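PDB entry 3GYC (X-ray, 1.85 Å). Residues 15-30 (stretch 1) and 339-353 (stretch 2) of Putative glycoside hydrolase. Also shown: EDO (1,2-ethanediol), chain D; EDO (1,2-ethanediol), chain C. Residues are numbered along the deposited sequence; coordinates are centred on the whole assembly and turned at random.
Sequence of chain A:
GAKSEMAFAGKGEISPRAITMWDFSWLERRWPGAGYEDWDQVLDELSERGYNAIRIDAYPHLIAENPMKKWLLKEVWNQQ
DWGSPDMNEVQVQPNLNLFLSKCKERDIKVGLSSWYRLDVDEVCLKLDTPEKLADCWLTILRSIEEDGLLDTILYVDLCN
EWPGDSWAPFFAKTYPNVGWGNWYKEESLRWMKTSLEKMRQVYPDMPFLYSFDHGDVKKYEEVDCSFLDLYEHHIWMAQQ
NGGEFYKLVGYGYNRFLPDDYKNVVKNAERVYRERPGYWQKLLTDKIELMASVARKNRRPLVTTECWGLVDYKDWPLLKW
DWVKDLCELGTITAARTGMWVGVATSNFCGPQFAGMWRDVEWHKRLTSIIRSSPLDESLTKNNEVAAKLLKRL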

# COMPACT_ATOMS: atom_id res chain seq x y z
N SER A 15 -0.76 -20.02 -4.90
CA SER A 15 -1.94 -19.21 -4.61
C SER A 15 -1.60 -17.75 -4.35
O SER A 15 -0.60 -17.44 -3.69
N PRO A 16 -2.41 -16.83 -4.88
CA PRO A 16 -2.22 -15.47 -4.50
C PRO A 16 -2.48 -15.27 -3.01
O PRO A 16 -3.15 -16.05 -2.38
N ARG A 17 -1.96 -14.19 -2.46
CA ARG A 17 -2.24 -13.80 -1.09
C ARG A 17 -3.27 -12.66 -1.01
O ARG A 17 -3.30 -11.75 -1.85
N ALA A 18 -4.14 -12.76 -0.01
CA ALA A 18 -5.12 -11.72 0.27
C ALA A 18 -4.44 -10.80 1.29
O ALA A 18 -4.14 -11.19 2.44
N ILE A 19 -4.19 -9.59 0.83
CA ILE A 19 -3.38 -8.58 1.56
C ILE A 19 -4.20 -7.40 2.06
O ILE A 19 -5.24 -7.07 1.50
N THR A 20 -3.75 -6.80 3.16
CA THR A 20 -4.31 -5.57 3.65
C THR A 20 -3.17 -4.57 4.04
O THR A 20 -2.16 -4.98 4.54
N MSE A 21 -3.39 -3.29 3.74
CA MSE A 21 -2.50 -2.21 4.15
C MSE A 21 -2.81 -1.79 5.59
O MSE A 21 -3.94 -1.32 5.88
N TRP A 22 -1.87 -2.06 6.50
CA TRP A 22 -1.92 -1.54 7.88
C TRP A 22 -0.95 -0.37 8.08
O TRP A 22 -0.82 0.15 9.21
N ASP A 23 -0.33 0.06 6.97
CA ASP A 23 0.42 1.31 6.86
C ASP A 23 1.28 1.62 8.11
O ASP A 23 2.09 0.81 8.51
N PHE A 24 1.08 2.79 8.70
CA PHE A 24 1.77 3.17 9.94
C PHE A 24 0.80 3.05 11.13
O PHE A 24 1.19 3.26 12.28
N SER A 25 -0.45 2.62 10.88
CA SER A 25 -1.41 2.45 11.96
C SER A 25 -1.04 1.30 12.93
O SER A 25 -1.32 1.39 14.12
N TRP A 26 -0.38 0.25 12.44
CA TRP A 26 -0.01 -0.88 13.26
C TRP A 26 0.83 -0.46 14.47
O TRP A 26 0.74 -1.09 15.55
N LEU A 27 1.67 0.55 14.29
CA LEU A 27 2.53 1.02 15.37
C LEU A 27 1.91 2.21 16.09
O LEU A 27 2.01 2.30 17.32
N GLU A 28 1.27 3.11 15.34
CA GLU A 28 0.77 4.38 15.90
C GLU A 28 -0.56 4.37 16.61
O GLU A 28 -0.74 5.11 17.56
N ARG A 29 -1.47 3.51 16.15
CA ARG A 29 -2.85 3.53 16.66
C ARG A 29 -3.03 2.61 17.79
O ARG A 29 -3.71 1.56 17.70
N ARG A 30 -2.34 2.96 18.88
CA ARG A 30 -2.31 2.10 20.05
C ARG A 30 -2.65 2.83 21.36
O ARG A 30 -2.35 2.34 22.44
N MSE A 339 -3.15 -11.74 -13.13
CA MSE A 339 -1.91 -10.98 -12.99
C MSE A 339 -1.60 -10.54 -11.56
O MSE A 339 -0.48 -10.12 -11.30
N TRP A 340 -2.56 -10.63 -10.65
CA TRP A 340 -2.31 -10.19 -9.28
C TRP A 340 -1.85 -11.33 -8.38
O TRP A 340 -2.45 -12.38 -8.36
N VAL A 341 -0.76 -11.11 -7.66
CA VAL A 341 -0.23 -12.08 -6.68
C VAL A 341 -0.60 -11.67 -5.25
O VAL A 341 -0.52 -12.48 -4.33
N GLY A 342 -1.00 -10.42 -5.09
CA GLY A 342 -1.45 -9.86 -3.83
C GLY A 342 -2.62 -8.92 -4.11
O GLY A 342 -2.47 -7.91 -4.80
N VAL A 343 -3.80 -9.24 -3.56
CA VAL A 343 -4.98 -8.44 -3.78
C VAL A 343 -5.62 -8.02 -2.46
O VAL A 343 -5.76 -8.85 -1.62
N ALA A 344 -5.91 -6.71 -2.28
CA ALA A 344 -6.61 -6.18 -1.12
C ALA A 344 -8.06 -5.96 -1.56
O ALA A 344 -8.33 -5.79 -2.75
N THR A 345 -8.97 -6.00 -0.60
CA THR A 345 -10.38 -5.75 -0.84
C THR A 345 -10.61 -4.25 -0.72
O THR A 345 -11.50 -3.71 -1.38
N SER A 346 -9.81 -3.58 0.12
CA SER A 346 -9.83 -2.10 0.21
C SER A 346 -8.72 -1.56 1.10
O SER A 346 -8.13 -2.34 1.85
N ASN A 347 -8.50 -0.24 1.07
CA ASN A 347 -7.58 0.41 2.00
C ASN A 347 -8.26 0.81 3.35
O ASN A 347 -7.73 1.65 4.05
N PHE A 348 -9.39 0.17 3.69
CA PHE A 348 -10.10 0.39 4.95
C PHE A 348 -10.19 -0.93 5.70
O PHE A 348 -11.04 -1.10 6.56
N CYS A 349 -9.29 -1.85 5.34
CA CYS A 349 -9.33 -3.18 5.82
C CYS A 349 -8.52 -3.33 7.13
O CYS A 349 -7.54 -4.08 7.20
N GLY A 350 -9.03 -2.69 8.16
CA GLY A 350 -8.42 -2.70 9.48
C GLY A 350 -9.41 -2.37 10.57
O GLY A 350 -10.48 -1.83 10.30
N PRO A 351 -9.03 -2.63 11.84
CA PRO A 351 -9.96 -2.53 12.95
C PRO A 351 -10.48 -1.12 13.31
O PRO A 351 -11.54 -1.02 13.93
N GLN A 352 -9.84 -0.06 12.83
CA GLN A 352 -10.38 1.28 13.07
C GLN A 352 -11.49 1.71 12.10
O GLN A 352 -12.03 2.79 12.23
N PHE A 353 -11.79 0.90 11.08
CA PHE A 353 -12.86 1.18 10.12
C PHE A 353 -13.92 0.13 10.43
O PHE A 353 -14.04 -0.88 9.74

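Side-chain packing between residues 339-353 and 15-30, followed along 339-353. Met-339, a selenomethionine, stays out of reach, and the Trp-340 indole leads away, so Pro-16 CG meets only backbone there, 3.8 Å from Trp-340 O. Val-341 (m) points away; its carbonyl O accepts from Arg-17 N at 2.9 Å, opening a short parallel pairing. Gly-342 has no side chain, and Ile-19 CG2 lies 3.9 Å from its C atom. Val-343 (t) shares a sheet face with Ala-18, while Arg-17 (m) projects from the other face and its end leads away to partners elsewhere in the structure. Val-343 N donates to Arg-17 O (3.1 Å), and Ile-19 N to Val-343 O (3.0 Å). Ala-344 CB then packs 4.2 Å from CG2 of Ile-19 (t, t). Beyond this point the two chains diverge and water fills the gap: water 1 joins Ile-19 O (2.8 Å) to Thr-345 N (2.9 Å), and water 3 accepts from Met-21 N at 2.7 Å. Ser-346 (p) points away, its OG accepting from Phe-348 N at 3.0 Å. The Asn-347 (p) amide leads away, but its CB lies 3.8 Å from CE of selenomethionine Met-21. Cys-349 (t) points toward Thr-20 (t), with CB 3.1 Å from Thr-20 OG1. Cys-349 O accepts twice, from Thr-20 OG1 at 2.7 Å and from Trp-22 NE1 at 3.0 Å, the latter at the indole edge; water 2 accepts from Cys-349 N at 3.0 Å. A CB on Gly-350 would clash with Gln-352 OE1. Pro-351 CD rests 4.1 Å from CZ2 of Trp-22 (m). Gln-352 (p, m) points toward Ser-25 and Arg-29: its NE2 lies 3.7 Å from Arg-29 CD and donates to water 5 (3.0 Å), which donates to Asp-23 OD1 (2.7 Å). Arg-29 NH1 holds ethanediol O2 of chain D at 2.8 Å.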

# COMPACT_ATOMS: atom_id res chain seq x y z
CB SER A 15 -2.66 -19.76 -3.38
OG SER A 15 -3.32 -20.96 -3.71
CB PRO A 16 -3.31 -14.74 -5.29
CG PRO A 16 -3.53 -15.53 -6.46
CD PRO A 16 -3.28 -16.96 -6.05
CB ARG A 17 -0.96 -13.44 -0.34
CG ARG A 17 -0.11 -14.61 -0.16
CD ARG A 17 0.39 -14.74 1.24
NE ARG A 17 1.13 -15.96 1.43
CZ ARG A 17 1.36 -16.51 2.63
NH1 ARG A 17 0.87 -15.96 3.74
NH2 ARG A 17 2.08 -17.61 2.71
CB ALA A 18 -6.44 -12.28 0.81
CB ILE A 19 -2.15 -8.13 0.66
CG1 ILE A 19 -1.11 -7.33 1.44
CG2 ILE A 19 -2.57 -7.33 -0.60
CD1 ILE A 19 0.27 -7.21 0.65
CB THR A 20 -5.22 -5.77 4.85
OG1 THR A 20 -5.73 -4.50 5.19
CG2 THR A 20 -4.46 -6.28 6.10
CB MSE A 21 -2.71 -0.99 3.27
CG MSE A 21 -1.87 0.18 3.71
SE MSE A 21 -2.50 1.79 2.93
CE MSE A 21 -4.10 2.03 4.03
CB TRP A 22 -1.74 -2.66 8.89
CG TRP A 22 -3.01 -3.47 9.14
CD1 TRP A 22 -4.18 -3.40 8.45
CD2 TRP A 22 -3.19 -4.56 10.09
NE1 TRP A 22 -5.11 -4.30 8.96
CE2 TRP A 22 -4.53 -5.00 9.98
CE3 TRP A 22 -2.41 -5.10 11.10
CZ2 TRP A 22 -5.05 -6.01 10.76
CZ3 TRP A 22 -2.92 -6.08 11.86
CH2 TRP A 22 -4.23 -6.54 11.69
CB ASP A 23 -0.57 2.44 6.49
CG ASP A 23 -1.80 2.51 7.47
OD1 ASP A 23 -2.77 1.73 7.25
OD2 ASP A 23 -1.76 3.28 8.46
CB PHE A 24 2.41 4.57 9.79
CG PHE A 24 1.59 5.56 9.00
CD1 PHE A 24 0.65 6.38 9.63
CD2 PHE A 24 1.77 5.69 7.63
CE1 PHE A 24 -0.10 7.33 8.86
CE2 PHE A 24 1.03 6.61 6.88
CZ PHE A 24 0.10 7.42 7.51
CB SER A 25 -2.81 2.26 11.40
OG SER A 25 -3.26 3.35 10.62
CB TRP A 26 0.75 -1.96 12.40
CG TRP A 26 2.13 -1.52 12.02
CD1 TRP A 26 2.48 -0.77 10.96
CD2 TRP A 26 3.34 -1.76 12.75
NE1 TRP A 26 3.84 -0.51 10.98
CE2 TRP A 26 4.39 -1.14 12.05
CE3 TRP A 26 3.64 -2.42 13.92
CZ2 TRP A 26 5.70 -1.18 12.48
CZ3 TRP A 26 4.91 -2.47 14.35
CH2 TRP A 26 5.94 -1.85 13.64
CB LEU A 27 3.91 1.40 14.81
CG LEU A 27 4.99 1.77 15.81
CD1 LEU A 27 5.20 0.61 16.80
CD2 LEU A 27 6.30 2.20 15.04
CB GLU A 28 0.69 5.42 14.80
CG GLU A 28 2.08 5.86 14.42
CD GLU A 28 2.11 6.88 13.31
OE1 GLU A 28 1.29 7.83 13.32
OE2 GLU A 28 3.04 6.81 12.47
CB ARG A 29 -3.83 3.26 15.52
CG ARG A 29 -3.89 4.37 14.52
CD ARG A 29 -5.14 4.24 13.60
NE ARG A 29 -6.40 4.45 14.33
CZ ARG A 29 -7.03 5.60 14.49
NH1 ARG A 29 -6.52 6.75 14.10
NH2 ARG A 29 -8.15 5.63 15.20
CB ARG A 30 -0.99 1.36 20.10
CG ARG A 30 -0.62 0.72 18.76
CD ARG A 30 0.62 -0.12 18.92
NE ARG A 30 0.35 -1.43 19.53
CZ ARG A 30 1.22 -2.16 20.21
NH1 ARG A 30 2.42 -1.69 20.51
NH2 ARG A 30 0.89 -3.37 20.61
CB MSE A 339 -1.94 -9.77 -13.92
CG MSE A 339 -2.02 -10.16 -15.40
SE MSE A 339 -0.68 -11.32 -16.04
CE MSE A 339 0.84 -10.51 -15.10
CB TRP A 340 -3.56 -9.52 -8.70
CG TRP A 340 -3.67 -8.01 -8.91
CD1 TRP A 340 -3.33 -7.08 -8.00
CD2 TRP A 340 -4.19 -7.30 -10.03
NE1 TRP A 340 -3.55 -5.83 -8.47
CE2 TRP A 340 -4.10 -5.93 -9.73
CE3 TRP A 340 -4.72 -7.68 -11.28
CZ2 TRP A 340 -4.50 -4.94 -10.60
CZ3 TRP A 340 -5.14 -6.69 -12.15
CH2 TRP A 340 -5.02 -5.33 -11.81
CB VAL A 341 1.33 -12.25 -6.82
CG1 VAL A 341 1.68 -12.83 -8.21
CG2 VAL A 341 2.04 -10.94 -6.60
CB VAL A 343 -6.01 -9.22 -4.60
CG1 VAL A 343 -7.20 -8.31 -4.96
CG2 VAL A 343 -5.38 -9.81 -5.84
CB ALA A 344 -6.01 -4.85 -0.69
CB THR A 345 -11.27 -6.51 0.14
OG1 THR A 345 -10.90 -6.15 1.48
CG2 THR A 345 -11.15 -8.03 -0.08
CB SER A 346 -11.17 -1.60 0.77
OG SER A 346 -11.23 -1.70 2.18
CB ASN A 347 -6.79 1.60 1.39
CG ASN A 347 -7.68 2.73 0.79
OD1 ASN A 347 -8.47 2.47 -0.04
ND2 ASN A 347 -7.46 3.96 1.18
CB PHE A 348 -11.50 0.98 4.69
CG PHE A 348 -11.47 2.16 3.77
CD1 PHE A 348 -10.84 3.32 4.14
CD2 PHE A 348 -12.03 2.10 2.51
CE1 PHE A 348 -10.76 4.39 3.27
CE2 PHE A 348 -11.94 3.16 1.64
CZ PHE A 348 -11.32 4.32 2.04
CB CYS A 349 -8.80 -4.10 4.75
SG CYS A 349 -9.23 -5.80 5.06
CB PRO A 351 -9.20 -3.23 14.09
CG PRO A 351 -7.80 -3.20 13.70
CD PRO A 351 -7.75 -3.26 12.24
CB GLN A 352 -9.27 2.34 13.08
CG GLN A 352 -8.67 2.80 11.71
CD GLN A 352 -7.61 1.93 11.10
OE1 GLN A 352 -7.69 0.67 11.08
NE2 GLN A 352 -6.57 2.59 10.58
CB PHE A 353 -12.36 1.12 8.67
CG PHE A 353 -11.27 2.09 8.39
CD1 PHE A 353 -11.56 3.45 8.25
CD2 PHE A 353 -9.93 1.66 8.26
CE1 PHE A 353 -10.56 4.36 7.99
CE2 PHE A 353 -8.92 2.57 8.01
CZ PHE A 353 -9.23 3.93 7.87
C1 EDO D . -9.44 9.18 16.58
O1 EDO D . -9.61 7.75 16.48
C2 EDO D . -9.13 9.74 15.23
O2 EDO D . -8.20 8.96 14.47
C1 EDO C . -14.48 3.93 14.25
O1 EDO C . -15.69 4.46 14.91
C2 EDO C . -13.16 4.15 14.98
O2 EDO C . -12.31 5.14 14.37
O HOH W 1 -7.72 -5.91 2.01
O HOH W 2 -6.46 -1.46 4.59
O HOH W 3 -5.39 -2.71 1.95
O HOH W 4 -6.78 0.39 6.81
O HOH W 5 -4.86 0.94 8.77